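PDB 7JKA: m3DLH protein from Halieaceae bacterium, which probably hydrolyses ester or lactone bonds, as an alpha/beta-hydrolase of the dienelactone hydrolase family, and may also act as a phosphotriesterase. Local coordinates for residues 25-29 / 77-81; 161-167 / 195-199. All blocks are in the same frame, centred on the assembly; numbering follows the deposited sequence.

Contact 1 (25-29 / 77-81)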
# COMPACT_ATOMS: atom_id res chain seq x y z
N HIS A 25 -21.05 -0.22 -3.37
CA HIS A 25 -21.36 0.91 -4.23
C HIS A 25 -20.74 0.74 -5.60
O HIS A 25 -21.39 0.85 -6.64
CB HIS A 25 -20.81 2.22 -3.62
CG HIS A 25 -21.48 2.67 -2.35
ND1 HIS A 25 -21.12 3.84 -1.71
CD2 HIS A 25 -22.47 2.13 -1.60
CE1 HIS A 25 -21.86 4.00 -0.63
NE2 HIS A 25 -22.69 2.98 -0.54
N THR A 26 -19.45 0.46 -5.61
CA THR A 26 -18.60 0.55 -6.78
C THR A 26 -18.12 -0.84 -7.15
O THR A 26 -17.87 -1.68 -6.28
CB THR A 26 -17.41 1.46 -6.47
OG1 THR A 26 -17.90 2.78 -6.15
CG2 THR A 26 -16.44 1.54 -7.64
N GLN A 27 -17.99 -1.08 -8.45
CA GLN A 27 -17.44 -2.33 -8.95
C GLN A 27 -15.94 -2.15 -9.17
O GLN A 27 -15.53 -1.25 -9.92
CB GLN A 27 -18.13 -2.70 -10.26
CG GLN A 27 -17.56 -3.92 -10.93
CD GLN A 27 -17.72 -5.15 -10.09
OE1 GLN A 27 -18.83 -5.48 -9.66
NE2 GLN A 27 -16.62 -5.85 -9.85
N PHE A 28 -15.13 -2.99 -8.53
CA PHE A 28 -13.68 -2.92 -8.61
C PHE A 28 -13.13 -4.12 -9.35
O PHE A 28 -13.74 -5.20 -9.36
CB PHE A 28 -13.04 -2.88 -7.20
CG PHE A 28 -13.43 -1.68 -6.40
CD1 PHE A 28 -12.85 -0.44 -6.65
CD2 PHE A 28 -14.36 -1.79 -5.38
CE1 PHE A 28 -13.23 0.68 -5.92
CE2 PHE A 28 -14.75 -0.65 -4.64
CZ PHE A 28 -14.16 0.57 -4.91
N VAL A 29 -11.98 -3.93 -9.98
CA VAL A 29 -11.32 -4.97 -10.76
C VAL A 29 -9.86 -4.97 -10.35
O VAL A 29 -9.12 -4.05 -10.72
CB VAL A 29 -11.47 -4.76 -12.27
CG1 VAL A 29 -10.90 -5.96 -13.01
CG2 VAL A 29 -12.95 -4.54 -12.63
N LEU A 77 -8.17 1.38 -7.14
CA LEU A 77 -8.54 2.51 -6.29
C LEU A 77 -9.80 3.22 -6.73
O LEU A 77 -10.38 3.97 -5.93
CB LEU A 77 -7.42 3.55 -6.25
CG LEU A 77 -6.12 3.13 -5.58
CD1 LEU A 77 -5.10 4.26 -5.73
CD2 LEU A 77 -6.36 2.79 -4.10
N HIS A 78 -10.22 3.06 -7.99
CA HIS A 78 -11.18 3.98 -8.58
C HIS A 78 -12.46 3.32 -9.05
O HIS A 78 -13.50 4.01 -9.14
CB HIS A 78 -10.55 4.70 -9.78
CG HIS A 78 -9.27 5.38 -9.43
ND1 HIS A 78 -9.15 6.19 -8.32
CD2 HIS A 78 -8.05 5.34 -10.01
CE1 HIS A 78 -7.91 6.64 -8.24
NE2 HIS A 78 -7.23 6.15 -9.27
N GLY A 79 -12.42 2.05 -9.36
CA GLY A 79 -13.55 1.32 -9.87
C GLY A 79 -13.35 0.98 -11.33
O GLY A 79 -12.78 1.75 -12.11
N ASP A 80 -13.86 -0.19 -11.72
CA ASP A 80 -13.82 -0.69 -13.09
C ASP A 80 -12.40 -0.70 -13.64
O ASP A 80 -12.21 -0.61 -14.86
CB ASP A 80 -14.75 0.14 -13.99
CG ASP A 80 -16.20 0.01 -13.60
OD1 ASP A 80 -16.64 -1.12 -13.30
OD2 ASP A 80 -16.91 1.03 -13.62
N GLY A 81 -11.42 -0.79 -12.76
CA GLY A 81 -10.03 -0.81 -13.18
C GLY A 81 -9.54 0.49 -13.78
O GLY A 81 -8.53 0.51 -14.47
O HOH W 1 -18.56 0.64 -10.64
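At the start of strand 27-35 of this alpha/beta-hydrolase sheet, the chain meets the loop that follows strand 71-74, its antiparallel neighbour. A single backbone hydrogen bond joins the two segments: Asp80 N donates to Gln27 O at 2.7 Å. The tight approach, with Gly79 CA 3.2 Å from Gln27 O, depends on glycine. At its phi/psi of 109/146° a CB would be jammed against the preceding carbonyl and would clash with Thr26 CG2; instead, that methyl rests 3.7 Å from Gly79 CA. Phe28 points away at CA-CB, yet its m rotamer sets CD1 3.7 Å from Gly79 N while the ring packs on Leu107 of helix 101-116. Val29, beta-branched as suits an extended strand, points CA-CB toward the loop, with CB 4.0 Å from Gly81 N. Gln27 curls its t, p side chain away, so that Gln27 NE2 donates to Phe28 O at 3.0 Å. The Asp80 carboxylate forms a salt bridge with Arg82; a water accepts from Gln27 N (2.8 Å to the water oxygen) and donates weakly to Asp80 OD2 (3.4 Å). Asp76 ties both backbones together, bonding Val29 N, His78 N, Gly79 N and Gly81 N. No salt bridge crosses between the segments: backbone hydrogen bonding, the Asp76 carboxylate and apolar packing hold the loop against the start of the strand.

Contact 2 (161-167 / 195-199)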
# COMPACT_ATOMS: atom_id res chain seq x y z
N GLU A 161 -4.79 11.16 11.66
CA GLU A 161 -5.86 10.21 11.96
C GLU A 161 -7.19 10.92 12.16
O GLU A 161 -7.26 12.15 12.30
CB GLU A 161 -5.54 9.44 13.25
CG GLU A 161 -5.64 10.35 14.50
CD GLU A 161 -5.37 9.61 15.82
OE1 GLU A 161 -5.05 8.40 15.78
OE2 GLU A 161 -5.48 10.26 16.89
N LEU A 162 -8.26 10.12 12.17
CA LEU A 162 -9.52 10.53 12.75
C LEU A 162 -9.48 10.25 14.25
O LEU A 162 -8.77 9.34 14.69
CB LEU A 162 -10.68 9.78 12.11
CG LEU A 162 -10.94 9.95 10.61
CD1 LEU A 162 -12.08 9.05 10.21
CD2 LEU A 162 -11.28 11.40 10.28
N PRO A 163 -10.20 11.02 15.07
CA PRO A 163 -10.13 10.79 16.52
C PRO A 163 -10.41 9.36 16.94
O PRO A 163 -9.78 8.85 17.88
CB PRO A 163 -11.18 11.77 17.07
CG PRO A 163 -11.20 12.87 16.08
CD PRO A 163 -11.02 12.20 14.74
N GLU A 164 -11.35 8.69 16.28
CA GLU A 164 -11.72 7.35 16.70
C GLU A 164 -10.66 6.32 16.35
O GLU A 164 -10.82 5.16 16.73
CB GLU A 164 -13.05 6.92 16.09
CG GLU A 164 -13.07 6.91 14.58
CD GLU A 164 -13.70 8.16 14.01
OE1 GLU A 164 -13.40 9.29 14.50
OE2 GLU A 164 -14.52 8.01 13.08
N ASP A 165 -9.61 6.70 15.61
CA ASP A 165 -8.57 5.77 15.20
C ASP A 165 -7.59 5.44 16.31
O ASP A 165 -6.75 4.56 16.11
CB ASP A 165 -7.76 6.34 14.04
CG ASP A 165 -8.58 6.57 12.80
OD1 ASP A 165 -9.73 6.06 12.72
OD2 ASP A 165 -8.05 7.26 11.89
N ALA A 166 -7.64 6.14 17.44
CA ALA A 166 -6.68 5.90 18.51
C ALA A 166 -6.70 4.43 18.94
O ALA A 166 -7.77 3.87 19.24
CB ALA A 166 -6.98 6.81 19.69
N GLY A 167 -5.52 3.80 18.94
CA GLY A 167 -5.37 2.43 19.36
C GLY A 167 -5.89 1.37 18.40
O GLY A 167 -5.85 0.18 18.75
N GLU A 195 0.92 10.09 16.96
CA GLU A 195 -0.16 9.11 17.12
C GLU A 195 0.40 7.76 17.51
O GLU A 195 -0.07 7.11 18.46
CB GLU A 195 -0.95 8.99 15.82
CG GLU A 195 -1.60 10.27 15.36
CD GLU A 195 -2.06 10.24 13.93
OE1 GLU A 195 -1.91 9.18 13.26
OE2 GLU A 195 -2.56 11.27 13.46
N TRP A 196 1.44 7.33 16.80
CA TRP A 196 1.96 5.99 17.01
C TRP A 196 2.72 5.89 18.33
O TRP A 196 2.70 4.84 18.97
CB TRP A 196 2.83 5.60 15.82
CG TRP A 196 2.03 5.60 14.53
CD1 TRP A 196 0.66 5.56 14.41
CD2 TRP A 196 2.56 5.68 13.19
NE1 TRP A 196 0.31 5.60 13.08
CE2 TRP A 196 1.45 5.67 12.31
CE3 TRP A 196 3.86 5.76 12.66
CZ2 TRP A 196 1.60 5.74 10.92
CZ3 TRP A 196 4.01 5.81 11.29
CH2 TRP A 196 2.89 5.79 10.43
N ARG A 197 3.39 6.98 18.77
CA ARG A 197 4.01 7.00 20.09
C ARG A 197 2.95 6.93 21.18
O ARG A 197 3.09 6.17 22.15
CB ARG A 197 4.85 8.27 20.26
CG ARG A 197 6.13 8.29 19.43
CD ARG A 197 6.98 9.53 19.70
NE ARG A 197 7.49 9.53 21.06
CZ ARG A 197 8.43 10.36 21.51
NH1 ARG A 197 8.96 11.26 20.70
NH2 ARG A 197 8.84 10.29 22.77
N ARG A 198 1.89 7.72 21.04
CA ARG A 198 0.81 7.72 22.03
C ARG A 198 0.22 6.32 22.22
O ARG A 198 -0.03 5.89 23.35
CB ARG A 198 -0.27 8.69 21.61
CG ARG A 198 -1.50 8.69 22.51
CD ARG A 198 -2.67 9.33 21.78
NE ARG A 198 -3.07 8.53 20.63
CZ ARG A 198 -3.62 9.01 19.52
NH1 ARG A 198 -3.93 8.19 18.54
NH2 ARG A 198 -3.85 10.31 19.39
N ASP A 199 -0.01 5.61 21.11
CA ASP A 199 -0.71 4.34 21.18
C ASP A 199 0.24 3.16 21.28
O ASP A 199 -0.22 2.01 21.27
CB ASP A 199 -1.62 4.18 19.96
CG ASP A 199 -2.70 5.25 19.90
OD1 ASP A 199 -3.02 5.83 20.96
OD2 ASP A 199 -3.18 5.52 18.79
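A salt-bridge network of Glu161, Arg198 and Asp199 ties a surface loop of the alpha/beta-hydrolase fold, between strands 150-154 and 172-178, to the C-terminal end of helix 186-198. Glu161 is the centre of the contact, its carboxylate meeting the guanidinium near the guanidinium plane: Arg198 NH1 donates to Glu161 OE1 at 3.0 Å, and Arg198 NH2 to Glu161 OE2 at the same distance. The long arginine suits this place because it spans the gap while Ala166 CB, small enough to sit over one face, lies 3.5 Å from Arg198 NH1. Glu195, one helical turn earlier, takes the backbone instead, as Glu161 N donates to Glu195 OE2 at 2.9 Å. The two glutamates stand close, OE1 of Glu161 lying 4.1 Å from OE1 of Glu195, but Arg143 of helix 133-143 supplies a salt bridge to Glu195. Asp199 takes the adjacent NE/NH1 edge in a bidentate pairing, with Arg198 NE 2.7 Å from Asp199 OD1. Gly167 suits its positive phi, and Asp199 OD2 accepts from both Arg198 NH1 (2.8 Å) and Gly167 N (2.9 Å).

Contacts 1 and 2 follow one another along the chain, and they do not touch: their centres are 29 Å apart and their nearest atoms about 15 Å. Both lie away from the middle of the chain, with centres 17 and 19 Å from it, and both fasten loops to the single mixed sheet or to its flanking helices. Side chains of both segment pairs reach helix 101-116: Phe28 and Leu77 of contact 1 touch Leu107, while in segment 161-167 Leu162 touches Arg101 and Arg105 and Asp165 forms a salt bridge with Arg105. In contact 1, the Leu77 side chain lies near, without touching, the probable nucleophile elbow of Gly130, Cys132 and Gly134.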